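Local coordinates for glycoside Hydrolase (Bacteroides uniformis, PDB 5T9X), which probably hydrolyses agarose or related red-algal galactans as a family 16 glycoside hydrolase in an agarose-degrading pathway of a human gut bacterium, at residues F48-S60 against F329-E341. Numbering follows the deposited sequence.
Sequences FEYEWDKFPVPVS and FLVDWIRIYKPVE. With NA (sodium ion), chain D.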
loop_
_atom_site.group_PDB
_atom_site.type_symbol
_atom_site.label_atom_id
_atom_site.label_comp_id
_atom_site.label_asym_id
_atom_site.label_seq_id
_atom_site.Cartn_x
_atom_site.Cartn_y
_atom_site.Cartn_z
ATOM N N PHE A 48 -27.268 7.944 -0.253
ATOM C CA PHE A 48 -26.112 7.034 -0.157
ATOM C C PHE A 48 -26.342 5.804 -1.029
ATOM O O PHE A 48 -27.396 5.200 -0.933
ATOM C CB PHE A 48 -25.905 6.572 1.305
ATOM C CG PHE A 48 -25.442 7.654 2.253
ATOM C CD1 PHE A 48 -25.344 9.017 1.865
ATOM C CD2 PHE A 48 -25.132 7.318 3.550
ATOM C CE1 PHE A 48 -24.929 9.988 2.750
ATOM C CE2 PHE A 48 -24.714 8.288 4.445
ATOM C CZ PHE A 48 -24.620 9.627 4.046
ATOM N N GLU A 49 -25.372 5.461 -1.882
ATOM C CA GLU A 49 -25.397 4.207 -2.670
ATOM C C GLU A 49 -24.414 3.140 -2.178
ATOM O O GLU A 49 -24.709 1.944 -2.288
ATOM C CB GLU A 49 -25.153 4.483 -4.151
ATOM C CG GLU A 49 -26.159 5.461 -4.747
ATOM C CD GLU A 49 -26.111 5.545 -6.269
ATOM O OE1 GLU A 49 -25.366 4.771 -6.921
ATOM O OE2 GLU A 49 -26.848 6.390 -6.817
ATOM N N TYR A 50 -23.263 3.551 -1.642
ATOM C CA TYR A 50 -22.245 2.600 -1.189
ATOM C C TYR A 50 -21.907 2.778 0.292
ATOM O O TYR A 50 -22.140 3.842 0.855
ATOM C CB TYR A 50 -20.989 2.755 -2.062
ATOM C CG TYR A 50 -21.245 2.648 -3.571
ATOM C CD1 TYR A 50 -21.203 1.408 -4.213
ATOM C CD2 TYR A 50 -21.515 3.782 -4.350
ATOM C CE1 TYR A 50 -21.428 1.286 -5.575
ATOM C CE2 TYR A 50 -21.757 3.665 -5.714
ATOM C CZ TYR A 50 -21.704 2.405 -6.322
ATOM O OH TYR A 50 -21.921 2.242 -7.687
ATOM N N GLU A 51 -21.377 1.718 0.912
ATOM C CA GLU A 51 -20.752 1.730 2.264
ATOM C C GLU A 51 -20.093 3.063 2.569
ATOM O O GLU A 51 -20.325 3.680 3.621
ATOM C CB GLU A 51 -19.619 0.681 2.335
ATOM C CG GLU A 51 -20.025 -0.741 2.677
ATOM C CD GLU A 51 -18.832 -1.683 2.871
ATOM O OE1 GLU A 51 -17.725 -1.415 2.355
ATOM O OE2 GLU A 51 -18.981 -2.750 3.523
ATOM N N TRP A 52 -19.253 3.484 1.614
ATOM C CA TRP A 52 -18.386 4.655 1.774
ATOM C C TRP A 52 -19.000 6.051 1.660
ATOM O O TRP A 52 -18.313 7.044 1.932
ATOM C CB TRP A 52 -17.202 4.568 0.808
ATOM C CG TRP A 52 -17.534 4.503 -0.635
ATOM C CD1 TRP A 52 -18.148 5.435 -1.379
ATOM C CD2 TRP A 52 -17.190 3.444 -1.513
ATOM N NE1 TRP A 52 -18.230 5.015 -2.681
ATOM C CE2 TRP A 52 -17.652 3.785 -2.778
ATOM C CE3 TRP A 52 -16.549 2.227 -1.338
ATOM C CZ2 TRP A 52 -17.498 2.961 -3.870
ATOM C CZ3 TRP A 52 -16.397 1.398 -2.435
ATOM C CH2 TRP A 52 -16.871 1.773 -3.681
ATOM N N ASP A 53 -20.257 6.141 1.247
ATOM C CA ASP A 53 -20.878 7.438 1.042
ATOM C C ASP A 53 -21.118 8.192 2.353
ATOM O O ASP A 53 -21.262 9.398 2.335
ATOM C CB ASP A 53 -22.165 7.303 0.212
ATOM C CG ASP A 53 -21.890 7.118 -1.289
ATOM O OD1 ASP A 53 -20.840 7.602 -1.788
ATOM O OD2 ASP A 53 -22.746 6.506 -1.979
ATOM N N LYS A 54 -21.084 7.522 3.493
ATOM C CA LYS A 54 -20.988 8.274 4.741
ATOM C C LYS A 54 -19.785 9.207 4.847
ATOM O O LYS A 54 -19.783 10.096 5.710
ATOM C CB LYS A 54 -21.035 7.379 5.968
ATOM C CG LYS A 54 -19.942 6.341 6.113
ATOM C CD LYS A 54 -19.862 5.860 7.574
ATOM C CE LYS A 54 -19.702 4.351 7.690
ATOM N NZ LYS A 54 -19.906 3.897 9.102
ATOM N N PHE A 55 -18.767 8.998 4.013
ATOM C CA PHE A 55 -17.580 9.851 3.998
ATOM C C PHE A 55 -17.481 10.597 2.687
ATOM O O PHE A 55 -17.418 9.979 1.644
ATOM C CB PHE A 55 -16.318 9.020 4.119
ATOM C CG PHE A 55 -16.221 8.150 5.351
ATOM C CD1 PHE A 55 -16.023 8.703 6.590
ATOM C CD2 PHE A 55 -16.201 6.766 5.236
ATOM C CE1 PHE A 55 -15.851 7.888 7.702
ATOM C CE2 PHE A 55 -16.055 5.953 6.347
ATOM C CZ PHE A 55 -15.860 6.513 7.583
ATOM N N PRO A 56 -17.423 11.927 2.719
ATOM C CA PRO A 56 -17.241 12.630 1.439
ATOM C C PRO A 56 -15.806 12.574 0.932
ATOM O O PRO A 56 -14.878 12.259 1.677
ATOM C CB PRO A 56 -17.587 14.067 1.783
ATOM C CG PRO A 56 -17.118 14.209 3.201
ATOM C CD PRO A 56 -17.320 12.850 3.865
ATOM N N VAL A 57 -15.659 12.878 -0.353
ATOM C CA VAL A 57 -14.377 13.031 -0.979
ATOM C C VAL A 57 -13.786 14.291 -0.334
ATOM O O VAL A 57 -14.413 15.330 -0.333
ATOM C CB VAL A 57 -14.483 13.126 -2.501
ATOM C CG1 VAL A 57 -13.101 13.288 -3.111
ATOM C CG2 VAL A 57 -15.119 11.858 -3.061
ATOM N N PRO A 58 -12.595 14.181 0.272
ATOM C CA PRO A 58 -12.174 15.261 1.166
ATOM C C PRO A 58 -11.601 16.494 0.475
ATOM O O PRO A 58 -11.105 17.353 1.144
ATOM C CB PRO A 58 -11.109 14.587 2.035
ATOM C CG PRO A 58 -10.569 13.459 1.198
ATOM C CD PRO A 58 -11.644 13.048 0.253
ATOM N N VAL A 59 -11.681 16.587 -0.844
ATOM C CA VAL A 59 -11.143 17.724 -1.577
ATOM C C VAL A 59 -12.045 18.016 -2.772
ATOM O O VAL A 59 -12.686 17.108 -3.297
ATOM C CB VAL A 59 -9.684 17.444 -2.020
ATOM C CG1 VAL A 59 -9.571 16.132 -2.799
ATOM C CG2 VAL A 59 -9.092 18.624 -2.797
ATOM N N SER A 60 -12.098 19.280 -3.175
ATOM C CA SER A 60 -12.906 19.700 -4.311
ATOM C C SER A 60 -12.345 19.186 -5.631
ATOM O O SER A 60 -11.129 19.117 -5.830
ATOM C CB SER A 60 -13.013 21.227 -4.385
ATOM O OG SER A 60 -13.599 21.601 -5.627
ATOM N N PHE A 329 -3.923 -8.534 7.015
ATOM C CA PHE A 329 -4.255 -7.155 6.602
ATOM C C PHE A 329 -5.659 -7.173 6.000
ATOM O O PHE A 329 -5.969 -8.074 5.199
ATOM C CB PHE A 329 -3.216 -6.689 5.572
ATOM C CG PHE A 329 -3.344 -5.265 5.127
ATOM C CD1 PHE A 329 -3.806 -4.276 5.959
ATOM C CD2 PHE A 329 -2.915 -4.909 3.853
ATOM C CE1 PHE A 329 -3.903 -2.964 5.527
ATOM C CE2 PHE A 329 -2.987 -3.601 3.404
ATOM C CZ PHE A 329 -3.488 -2.621 4.241
ATOM N N LEU A 330 -6.489 -6.208 6.410
ATOM C CA LEU A 330 -7.914 -6.112 6.020
ATOM C C LEU A 330 -8.169 -4.812 5.306
ATOM O O LEU A 330 -7.801 -3.752 5.808
ATOM C CB LEU A 330 -8.831 -6.121 7.242
ATOM C CG LEU A 330 -8.782 -7.368 8.126
ATOM C CD1 LEU A 330 -9.637 -7.257 9.387
ATOM C CD2 LEU A 330 -9.185 -8.586 7.302
ATOM N N VAL A 331 -8.799 -4.886 4.140
ATOM C CA VAL A 331 -9.242 -3.707 3.440
ATOM C C VAL A 331 -10.715 -3.880 3.178
ATOM O O VAL A 331 -11.138 -4.800 2.462
ATOM C CB VAL A 331 -8.488 -3.496 2.130
ATOM C CG1 VAL A 331 -9.115 -2.356 1.331
ATOM C CG2 VAL A 331 -7.024 -3.194 2.426
ATOM N N ASP A 332 -11.479 -2.970 3.765
ATOM C CA ASP A 332 -12.937 -3.001 3.759
ATOM C C ASP A 332 -13.411 -2.496 2.428
ATOM O O ASP A 332 -14.361 -3.017 1.861
ATOM C CB ASP A 332 -13.444 -2.099 4.895
ATOM C CG ASP A 332 -14.962 -2.124 5.084
ATOM O OD1 ASP A 332 -15.716 -2.867 4.385
ATOM O OD2 ASP A 332 -15.396 -1.333 5.951
ATOM N N TRP A 333 -12.775 -1.442 1.955
ATOM C CA TRP A 333 -13.020 -0.960 0.616
ATOM C C TRP A 333 -11.889 -0.097 0.085
ATOM O O TRP A 333 -11.032 0.431 0.849
ATOM C CB TRP A 333 -14.337 -0.166 0.544
ATOM C CG TRP A 333 -14.608 0.906 1.571
ATOM C CD1 TRP A 333 -15.466 0.805 2.592
ATOM C CD2 TRP A 333 -14.094 2.249 1.617
ATOM N NE1 TRP A 333 -15.522 1.974 3.302
ATOM C CE2 TRP A 333 -14.685 2.880 2.721
ATOM C CE3 TRP A 333 -13.180 2.974 0.844
ATOM C CZ2 TRP A 333 -14.405 4.188 3.075
ATOM C CZ3 TRP A 333 -12.899 4.280 1.193
ATOM C CH2 TRP A 333 -13.510 4.875 2.301
ATOM N N ILE A 334 -11.943 0.078 -1.230
ATOM C CA ILE A 334 -11.053 0.978 -1.936
ATOM C C ILE A 334 -11.848 1.672 -3.033
ATOM O O ILE A 334 -12.493 1.012 -3.845
ATOM C CB ILE A 334 -9.801 0.241 -2.468
ATOM C CG1 ILE A 334 -8.825 1.233 -3.068
ATOM C CG2 ILE A 334 -10.144 -0.832 -3.501
ATOM C CD1 ILE A 334 -7.482 0.589 -3.360
ATOM N N ARG A 335 -11.807 3.006 -3.028
ATOM C CA ARG A 335 -12.601 3.818 -3.939
ATOM C C ARG A 335 -11.733 4.796 -4.695
ATOM O O ARG A 335 -10.737 5.251 -4.171
ATOM C CB ARG A 335 -13.703 4.538 -3.166
ATOM C CG ARG A 335 -13.253 5.637 -2.237
ATOM C CD ARG A 335 -14.451 6.193 -1.510
ATOM N NE ARG A 335 -14.081 7.213 -0.536
ATOM C CZ ARG A 335 -14.904 8.132 -0.026
ATOM N NH1 ARG A 335 -16.169 8.228 -0.439
ATOM N NH2 ARG A 335 -14.459 8.988 0.904
ATOM N N ILE A 336 -12.153 5.124 -5.918
ATOM C CA ILE A 336 -11.362 5.857 -6.905
ATOM C C ILE A 336 -12.284 6.827 -7.618
ATOM O O ILE A 336 -13.320 6.410 -8.134
ATOM C CB ILE A 336 -10.798 4.887 -7.949
ATOM C CG1 ILE A 336 -10.057 3.737 -7.271
ATOM C CG2 ILE A 336 -9.854 5.578 -8.910
ATOM C CD1 ILE A 336 -9.466 2.761 -8.252
ATOM N N TYR A 337 -11.917 8.112 -7.651
ATOM C CA TYR A 337 -12.701 9.157 -8.302
ATOM C C TYR A 337 -11.796 9.961 -9.212
ATOM O O TYR A 337 -10.619 10.206 -8.886
ATOM C CB TYR A 337 -13.335 10.148 -7.301
ATOM C CG TYR A 337 -14.292 9.553 -6.281
ATOM C CD1 TYR A 337 -15.689 9.569 -6.480
ATOM C CD2 TYR A 337 -13.811 8.980 -5.098
ATOM C CE1 TYR A 337 -16.566 9.024 -5.537
ATOM C CE2 TYR A 337 -14.672 8.436 -4.171
ATOM C CZ TYR A 337 -16.038 8.464 -4.397
ATOM O OH TYR A 337 -16.858 7.919 -3.471
ATOM N N LYS A 338 -12.360 10.393 -10.339
ATOM C CA LYS A 338 -11.718 11.342 -11.226
ATOM C C LYS A 338 -12.635 12.531 -11.392
ATOM O O LYS A 338 -13.855 12.381 -11.383
ATOM C CB LYS A 338 -11.469 10.733 -12.594
ATOM C CG LYS A 338 -10.611 9.477 -12.589
ATOM C CD LYS A 338 -10.364 9.062 -14.041
ATOM C CE LYS A 338 -8.907 9.162 -14.458
ATOM N NZ LYS A 338 -8.180 10.445 -14.356
ATOM N N PRO A 339 -12.053 13.716 -11.560
ATOM C CA PRO A 339 -12.824 14.904 -11.888
ATOM C C PRO A 339 -13.383 14.900 -13.321
ATOM O O PRO A 339 -12.693 14.524 -14.241
ATOM C CB PRO A 339 -11.822 16.040 -11.692
ATOM C CG PRO A 339 -10.483 15.441 -11.756
ATOM C CD PRO A 339 -10.608 13.955 -11.620
ATOM N N VAL A 340 -14.646 15.267 -13.477
ATOM C CA VAL A 340 -15.309 15.421 -14.786
ATOM C C VAL A 340 -16.166 16.687 -14.766
ATOM O O VAL A 340 -16.459 17.234 -13.679
ATOM C CB VAL A 340 -16.194 14.210 -15.144
ATOM C CG1 VAL A 340 -15.340 12.959 -15.309
ATOM C CG2 VAL A 340 -17.266 13.962 -14.095
ATOM N N GLU A 341 -16.551 17.143 -15.962
ATOM C CA GLU A 341 -17.412 18.328 -16.137
ATOM C C GLU A 341 -18.719 18.181 -15.374
ATOM O O GLU A 341 -19.355 17.131 -15.466
ATOM C CB GLU A 341 -17.771 18.533 -17.611
ATOM C CG GLU A 341 -16.804 19.378 -18.433
ATOM C CD GLU A 341 -17.392 19.751 -19.807
ATOM O OE1 GLU A 341 -17.776 20.936 -20.026
ATOM O OE2 GLU A 341 -17.492 18.849 -20.672
HETATM NA NA NA D . -16.523 -3.779 2.564
HETATM O O HOH W 1 -19.210 7.156 -4.263
#
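The carbonyl oxygen of F55 is gripped by both terminal nitrogens of R335: NH1 lies 3.0 Å from F55 O, and NH2 reaches the same oxygen at 3.2 Å. The oxygen sits near the guanidinium plane, but NH2 comes from well above the carbonyl plane, and both bonds are bent. NH2 also forms a salt bridge to E165 on strand 162-169, so the arginine ties the loop to two strands. On its way there the extended R335 chain passes over one face of the W52 indole, with CD 3.8 Å from the centroid of the five-membered ring.

Y50 CB covers the opposite face of that indole, and W333 meets its six-membered edge. W52 CB lies over the W333 six-membered ring; with CG between the backbone N and the carbonyl carbon (chi1 60°), the indole turns its edge to the W333 five-membered ring in an offset edge-to-face pair, planes 66° apart. A water accepts a hydrogen bond from W52 NE1 (2.8 Å to the water oxygen), donates one to D53 OD1 and also bonds to Y337 OH. Without the indole, as with an alanine here, a gap would probably open beside R335 and W333 and the water would lose its NE1 donor. Farther along, V57 CG2 sits over the centre of the Y337 ring.

At the other end, E51 supplies both carboxylate oxygens to a sodium ion completed by D75, N77 and G118, and D332 gives its backbone O and its OD1, the latter 2.2 Å from the metal. The N-terminal loop thus packs across an outer-sheet strand of the beta-sandwich (jelly roll) fold of family 16 hydrolases, pinned at one end by this metal site.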